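Local atomic coordinates of Asp/Glu-specific dipeptidyl-peptidase (Flavobacterium psychrophilum, PDB entry 5JXF), a protein that removes dipeptides from the N-terminus of oligopeptides as a serine peptidase of family S46, strictly requiring Asp or Glu at the P1 position. Residues E88-P92 / K93-L97; A214-S217 / L218-K221; H718-E722 / M723-H727. All blocks are in the same frame, centred on the assembly; numbering follows the deposited sequence.

Contact 1: E88-P92 / K93-L97; sequences EVISP and KGLIL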
loop_
_atom_site.group_PDB
_atom_site.type_symbol
_atom_site.label_atom_id
_atom_site.label_comp_id
_atom_site.label_asym_id
_atom_site.label_seq_id
_atom_site.Cartn_x
_atom_site.Cartn_y
_atom_site.Cartn_z
ATOM N N GLU A 88 20.175 -11.016 23.780
ATOM C CA GLU A 88 19.689 -11.736 24.945
ATOM C C GLU A 88 20.307 -13.126 25.013
ATOM O O GLU A 88 20.493 -13.783 23.997
ATOM C CB GLU A 88 18.167 -11.841 24.956
ATOM C CG GLU A 88 17.586 -12.582 23.771
ATOM C CD GLU A 88 16.978 -11.634 22.759
ATOM O OE1 GLU A 88 17.486 -10.503 22.642
ATOM O OE2 GLU A 88 15.989 -12.016 22.102
ATOM N N VAL A 89 20.676 -13.544 26.221
ATOM C CA VAL A 89 21.254 -14.869 26.420
ATOM C C VAL A 89 20.163 -15.941 26.409
ATOM O O VAL A 89 19.199 -15.845 27.168
ATOM C CB VAL A 89 22.026 -14.953 27.745
ATOM C CG1 VAL A 89 22.858 -16.212 27.748
ATOM C CG2 VAL A 89 22.914 -13.690 27.941
ATOM N N ILE A 90 20.310 -16.962 25.569
ATOM C CA ILE A 90 19.245 -17.963 25.459
ATOM C C ILE A 90 19.778 -19.373 25.699
ATOM O O ILE A 90 19.141 -20.369 25.382
ATOM C CB ILE A 90 18.525 -17.866 24.090
ATOM C CG1 ILE A 90 19.490 -17.988 22.920
ATOM C CG2 ILE A 90 17.810 -16.550 23.972
ATOM C CD1 ILE A 90 18.769 -18.398 21.609
ATOM N N SER A 91 20.944 -19.445 26.326
ATOM C CA SER A 91 21.553 -20.726 26.661
ATOM C C SER A 91 22.553 -20.623 27.782
ATOM O O SER A 91 23.160 -19.575 27.960
ATOM C CB SER A 91 22.222 -21.316 25.411
ATOM O OG SER A 91 23.619 -21.442 25.681
ATOM N N PRO A 92 22.727 -21.714 28.549
ATOM C CA PRO A 92 23.762 -21.577 29.584
ATOM C C PRO A 92 25.200 -21.667 29.070
ATOM O O PRO A 92 26.096 -21.803 29.899
ATOM C CB PRO A 92 23.464 -22.737 30.547
ATOM C CG PRO A 92 22.739 -23.815 29.640
ATOM C CD PRO A 92 21.910 -22.937 28.696
ATOM N N LYS A 93 25.437 -21.596 27.761
ATOM C CA LYS A 93 26.824 -21.585 27.282
ATOM C C LYS A 93 27.137 -20.350 26.419
ATOM O O LYS A 93 27.966 -20.409 25.507
ATOM C CB LYS A 93 27.131 -22.884 26.528
ATOM C CG LYS A 93 27.258 -24.086 27.472
ATOM C CD LYS A 93 27.927 -25.296 26.836
ATOM C CE LYS A 93 27.029 -25.923 25.794
ATOM N NZ LYS A 93 27.530 -27.273 25.389
ATOM N N GLY A 94 26.474 -19.234 26.731
ATOM C CA GLY A 94 26.763 -17.954 26.108
ATOM C C GLY A 94 26.112 -17.660 24.757
ATOM O O GLY A 94 26.432 -16.665 24.116
ATOM N N LEU A 95 25.224 -18.536 24.311
ATOM C CA LEU A 95 24.486 -18.316 23.067
ATOM C C LEU A 95 23.616 -17.111 23.250
ATOM O O LEU A 95 22.785 -17.086 24.158
ATOM C CB LEU A 95 23.636 -19.533 22.706
ATOM C CG LEU A 95 22.956 -19.497 21.335
ATOM C CD1 LEU A 95 24.026 -19.305 20.278
ATOM C CD2 LEU A 95 22.166 -20.788 21.071
ATOM N N ILE A 96 23.843 -16.088 22.425
ATOM C CA ILE A 96 23.003 -14.890 22.452
ATOM C C ILE A 96 22.282 -14.672 21.132
ATOM O O ILE A 96 22.781 -15.000 20.042
ATOM C CB ILE A 96 23.779 -13.579 22.778
ATOM C CG1 ILE A 96 24.818 -13.267 21.709
ATOM C CG2 ILE A 96 24.434 -13.640 24.171
ATOM C CD1 ILE A 96 25.571 -12.005 21.996
ATOM N N LEU A 97 21.113 -14.071 21.252
ATOM C CA LEU A 97 20.242 -13.852 20.113
ATOM C C LEU A 97 20.100 -12.350 19.900
ATOM O O LEU A 97 19.964 -11.600 20.862
ATOM C CB LEU A 97 18.882 -14.523 20.351
ATOM C CG LEU A 97 17.814 -14.274 19.277
ATOM C CD1 LEU A 97 18.201 -15.034 18.011
ATOM C CD2 LEU A 97 16.439 -14.719 19.792
#
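Glu-88 and Leu-97 face each other as an antiparallel hydrogen-bonded pair: Leu-97 N gives its hydrogen to Glu-88 O at 2.8 Å, and Glu-88 N returns one to Leu-97 O. The two side chains run alongside each other on the same face, and the carboxylate oxygen Glu-88 OE2 ends 3.6 Å from the methyl Leu-97 CD2. Glu-88 OE1 lies 3.2 Å from Leu-97 O, two acceptors with no hydrogen bond between them, and with OE2 buried without a polar partner this would probably raise the pKa of the acid. With CG between its own N and carbonyl carbon (chi1 61°) and a bend at chi2, the Glu-88 chain leans across to Leu-97. Val-89 and Ile-96, a non-hydrogen-bonded pair, touch on the other face through Val-89 CG2 and Ile-96 CG2 at 4.1 Å. Past them Ile-90 N makes an almost straight bond to Leu-95 O, 2.9 Å long, and Ile-90 spreads along its neighbours, CG1 against Leu-95 CG and CD1 against Leu-97 CB. These residues form a beta hairpin of strands 85-89 and 95-98, its turn passing through Pro-92 and Gly-94, the latter with positive phi. Inside the turn Ser-91 OG accepts the hydrogen of Lys-93 N at 2.8 Å, an ST turn, while Leu-95 CB lies 3.5 Å from the same oxygen. Farther out, Ser-91 OG is also hydrogen-bonded to Glu-722, and Lys-93 O receives Arg-242 NH1. Strand 239-245 continues the sheet beyond Ile-96, with Phe-241 and Val-243 against that side chain. Leu-673 and Leu-676 of strand 673-680 pack on the face bearing Glu-88 and Leu-97, whereas Phe-140 meets Val-89 on the reverse.

Contact 2: A214-S217 / L218-K221; sequences APPS and LIGK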
loop_
_atom_site.group_PDB
_atom_site.type_symbol
_atom_site.label_atom_id
_atom_site.label_comp_id
_atom_site.label_asym_id
_atom_site.label_seq_id
_atom_site.Cartn_x
_atom_site.Cartn_y
_atom_site.Cartn_z
ATOM N N ALA A 214 23.376 -17.061 11.091
ATOM C CA ALA A 214 22.548 -16.036 10.461
ATOM C C ALA A 214 21.832 -16.596 9.245
ATOM O O ALA A 214 22.424 -17.337 8.467
ATOM C CB ALA A 214 23.378 -14.835 10.063
ATOM N N PRO A 215 20.558 -16.218 9.074
ATOM C CA PRO A 215 19.765 -16.595 7.898
ATOM C C PRO A 215 20.235 -15.825 6.676
ATOM O O PRO A 215 20.865 -14.773 6.837
ATOM C CB PRO A 215 18.345 -16.174 8.283
ATOM C CG PRO A 215 18.578 -14.946 9.151
ATOM C CD PRO A 215 19.817 -15.305 9.962
ATOM N N PRO A 216 19.917 -16.319 5.474
ATOM C CA PRO A 216 20.128 -15.499 4.277
ATOM C C PRO A 216 19.461 -14.140 4.418
ATOM O O PRO A 216 18.475 -13.999 5.148
ATOM C CB PRO A 216 19.484 -16.335 3.159
ATOM C CG PRO A 216 18.549 -17.243 3.855
ATOM C CD PRO A 216 19.230 -17.584 5.152
ATOM N N SER A 217 20.028 -13.134 3.761
ATOM C CA SER A 217 19.473 -11.784 3.802
ATOM C C SER A 217 18.035 -11.733 3.319
ATOM O O SER A 217 17.272 -10.863 3.724
ATOM C CB SER A 217 20.316 -10.831 2.957
ATOM O OG SER A 217 21.459 -10.394 3.674
ATOM N N LEU A 218 17.660 -12.654 2.437
ATOM C CA LEU A 218 16.298 -12.629 1.914
ATOM C C LEU A 218 15.329 -12.987 3.033
ATOM O O LEU A 218 14.197 -12.538 3.029
ATOM C CB LEU A 218 16.147 -13.555 0.707
ATOM C CG LEU A 218 16.782 -12.980 -0.571
ATOM C CD1 LEU A 218 16.959 -14.068 -1.618
ATOM C CD2 LEU A 218 15.988 -11.778 -1.141
ATOM N N ILE A 219 15.778 -13.753 4.024
ATOM C CA ILE A 219 14.958 -13.931 5.224
ATOM C C ILE A 219 15.288 -12.850 6.257
ATOM O O ILE A 219 14.376 -12.258 6.838
ATOM C CB ILE A 219 15.118 -15.340 5.806
ATOM C CG1 ILE A 219 14.688 -16.366 4.742
ATOM C CG2 ILE A 219 14.259 -15.511 7.052
ATOM C CD1 ILE A 219 14.918 -17.805 5.156
ATOM N N GLY A 220 16.582 -12.566 6.447
ATOM C CA GLY A 220 17.056 -11.572 7.417
ATOM C C GLY A 220 16.516 -10.162 7.219
ATOM O O GLY A 220 16.248 -9.439 8.185
ATOM N N LYS A 221 16.368 -9.745 5.962
ATOM C CA LYS A 221 15.731 -8.464 5.684
ATOM C C LYS A 221 14.766 -8.587 4.501
ATOM O O LYS A 221 14.795 -7.788 3.566
ATOM C CB LYS A 221 16.787 -7.384 5.432
ATOM C CG LYS A 221 17.941 -7.801 4.540
ATOM C CD LYS A 221 19.099 -6.814 4.655
ATOM C CE LYS A 221 18.627 -5.383 4.447
ATOM N NZ LYS A 221 19.751 -4.440 4.207
#
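Pro-216 O is gripped by two backbone donors. Gly-220 N reaches Pro-216 O at 2.7 Å, nearly straight and in the carbonyl plane, and Ile-219 N reaches the same oxygen at 2.9 Å from above that plane, more bent at its hydrogen (131°). One residue on, Lys-221 N bonds to Ser-217 O at 2.7 Å, and Lys-221 CG comes within 3.2 Å of the same oxygen. Pro-216 occupies the N-cap of the short helix 217-220. Its ring lies side by side with Ile-219, CG reaching Ile-219 CD1 at 3.9 Å; the torsion that sets Ile-219 CG1 beside its own N (chi1 -60°) carries the methyl there. Pro-215 CB meets Ile-219 CB, and Pro-215 CG rests against Gly-220 CA. A side chain on Gly-220 would be directed close to Pro-216 O. Ser-217 OG is held by Leu-118 O, and Ile-709 of helix 703-713 lies against both Pro-215 and Ile-219. The turn lies beside the bound arginine and the probable charge-relay residues His-101 and Asp-237. Pro-216 has no polar side chain to offer at the N-cap; its doubly accepting backbone oxygen starts the helix, tying the loop leaving strand 197-214 to the single turn of helix 217-220.

Contact 3: H718-E722 / M723-H727; sequences HLINE and MKLVH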
loop_
_atom_site.group_PDB
_atom_site.type_symbol
_atom_site.label_atom_id
_atom_site.label_comp_id
_atom_site.label_asym_id
_atom_site.label_seq_id
_atom_site.Cartn_x
_atom_site.Cartn_y
_atom_site.Cartn_z
ATOM N N HIS A 718 21.465 -28.425 16.605
ATOM C CA HIS A 718 22.392 -28.498 17.737
ATOM C C HIS A 718 22.358 -27.206 18.558
ATOM O O HIS A 718 22.503 -27.242 19.774
ATOM C CB HIS A 718 23.823 -28.792 17.268
ATOM C CG HIS A 718 24.402 -27.728 16.389
ATOM N ND1 HIS A 718 23.975 -27.515 15.096
ATOM C CD2 HIS A 718 25.370 -26.808 16.623
ATOM C CE1 HIS A 718 24.658 -26.513 14.569
ATOM N NE2 HIS A 718 25.511 -26.065 15.475
ATOM N N LEU A 719 22.124 -26.069 17.903
ATOM C CA LEU A 719 22.000 -24.820 18.642
ATOM C C LEU A 719 20.724 -24.825 19.471
ATOM O O LEU A 719 20.674 -24.232 20.551
ATOM C CB LEU A 719 22.024 -23.624 17.706
ATOM C CG LEU A 719 23.267 -23.576 16.827
ATOM C CD1 LEU A 719 23.140 -22.428 15.832
ATOM C CD2 LEU A 719 24.535 -23.438 17.684
ATOM N N ILE A 720 19.699 -25.515 18.982
ATOM C CA ILE A 720 18.447 -25.594 19.720
ATOM C C ILE A 720 18.580 -26.471 20.960
ATOM O O ILE A 720 18.024 -26.159 22.012
ATOM C CB ILE A 720 17.314 -26.135 18.839
ATOM C CG1 ILE A 720 17.121 -25.215 17.635
ATOM C CG2 ILE A 720 16.025 -26.285 19.648
ATOM C CD1 ILE A 720 15.826 -25.422 16.925
ATOM N N ASN A 721 19.323 -27.563 20.833
ATOM C CA ASN A 721 19.514 -28.490 21.944
ATOM C C ASN A 721 20.112 -27.776 23.152
ATOM O O ASN A 721 19.956 -28.215 24.290
ATOM C CB ASN A 721 20.405 -29.666 21.520
ATOM C CG ASN A 721 19.725 -30.580 20.500
ATOM O OD1 ASN A 721 18.497 -30.685 20.470
ATOM N ND2 ASN A 721 20.522 -31.254 19.676
ATOM N N GLU A 722 20.774 -26.657 22.868
ATOM C CA GLU A 722 21.417 -25.799 23.858
ATOM C C GLU A 722 20.382 -24.996 24.643
ATOM O O GLU A 722 20.646 -24.549 25.749
ATOM C CB GLU A 722 22.381 -24.852 23.143
ATOM C CG GLU A 722 23.610 -24.466 23.870
ATOM C CD GLU A 722 24.480 -23.553 23.024
ATOM O OE1 GLU A 722 24.760 -23.902 21.860
ATOM O OE2 GLU A 722 24.853 -22.469 23.520
ATOM N N MET A 723 19.201 -24.795 24.065
ATOM C CA MET A 723 18.228 -23.916 24.712
ATOM C C MET A 723 17.315 -24.691 25.656
ATOM O O MET A 723 17.309 -25.910 25.666
ATOM C CB MET A 723 17.398 -23.176 23.672
ATOM C CG MET A 723 18.213 -22.445 22.611
ATOM S SD MET A 723 17.122 -21.918 21.273
ATOM C CE MET A 723 18.277 -21.856 19.908
ATOM N N LYS A 724 16.563 -23.975 26.475
ATOM C CA LYS A 724 15.523 -24.607 27.260
ATOM C C LYS A 724 14.157 -24.231 26.666
ATOM O O LYS A 724 13.660 -23.135 26.881
ATOM C CB LYS A 724 15.621 -24.195 28.723
ATOM C CG LYS A 724 14.476 -24.723 29.581
ATOM C CD LYS A 724 14.674 -24.326 31.031
ATOM C CE LYS A 724 13.637 -24.957 31.941
ATOM N NZ LYS A 724 13.916 -24.607 33.360
ATOM N N LEU A 725 13.577 -25.148 25.896
ATOM C CA LEU A 725 12.277 -24.946 25.264
ATOM C C LEU A 725 11.180 -25.239 26.269
ATOM O O LEU A 725 11.204 -26.280 26.909
ATOM C CB LEU A 725 12.151 -25.847 24.038
ATOM C CG LEU A 725 13.284 -25.668 23.025
ATOM C CD1 LEU A 725 13.045 -26.534 21.807
ATOM C CD2 LEU A 725 13.423 -24.194 22.614
ATOM N N VAL A 726 10.243 -24.319 26.448
ATOM C CA VAL A 726 9.206 -24.506 27.469
ATOM C C VAL A 726 7.789 -24.285 26.928
ATOM O O VAL A 726 7.605 -23.683 25.865
ATOM C CB VAL A 726 9.417 -23.565 28.665
ATOM C CG1 VAL A 726 10.675 -23.967 29.442
ATOM C CG2 VAL A 726 9.510 -22.104 28.207
ATOM N N HIS A 727 6.800 -24.755 27.686
ATOM C CA HIS A 727 5.383 -24.653 27.320
ATOM C C HIS A 727 4.531 -23.978 28.395
ATOM O O HIS A 727 3.751 -24.642 29.068
ATOM C CB HIS A 727 4.803 -26.038 27.058
ATOM C CG HIS A 727 5.463 -26.774 25.938
ATOM N ND1 HIS A 727 5.077 -26.630 24.623
ATOM C CD2 HIS A 727 6.454 -27.697 25.941
ATOM C CE1 HIS A 727 5.816 -27.414 23.861
ATOM N NE2 HIS A 727 6.660 -28.072 24.634
#
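Met-723 turns its side chain back under the helix end, where CE comes 3.4 Å from Leu-719 O and 4.2 Å from Ile-720 CG1. CG stands beside the residue's own N (chi1 -52°), and the thioether then runs extended along the last turn. Met-723 N closes that turn on Ile-720 O at 2.7 Å, approaching from above the carbonyl plane. Ile-720 also uses its other branch: CG2 meets Leu-725 CD1 at 3.7 Å, the two side chains crossing at about a right angle. Leu-707 of helix 703-713 packs on both Met-723 and Leu-725, and Met-240 adds to the buried side. With the thioether of Met-723 cut back to an alanine, a gap beside Leu-719 O and Ile-720 is likely to open, and Leu-707 and Met-240 would lose a packing partner. By contrast, the solvent side is loose: Asn-721 and Lys-724 are exposed and direct their side chains away from the contact. Glu-722 OE2 instead leads off to Ser-91 OG, a hydrogen bond, and to a salt bridge with Arg-242. The arrangement is a helix-to-strand junction near the C-terminus, in which the weakly bonded helix 717-721 runs out and the chain extends into strand 725-726, paired in parallel with strand 269-270.

Contacts 1 and 3 meet directly, their centres 10 Å apart. Ser-91 OG and Glu-722 OE2 lie 2.7 Å apart in a probable hydrogen bond. Arg-242 joins them a second time, through Lys-93 O and Glu-722. Contact 2 stands apart, its nearest atoms about 8 Å from contact 1 and about 7 Å from contact 3, although helix 703-713 packs against both contacts 2 and 3. Its Lys-221 side chain is about 4 Å from the bound arginine and about 6 Å from the side chain of His-101, and Gly-220 is about 5 Å from that of Asp-237, both probable charge-relay residues. The Glu-88 side chain lies about 9 Å from that of Ser-662, the probable nucleophile; contact 3 is remote.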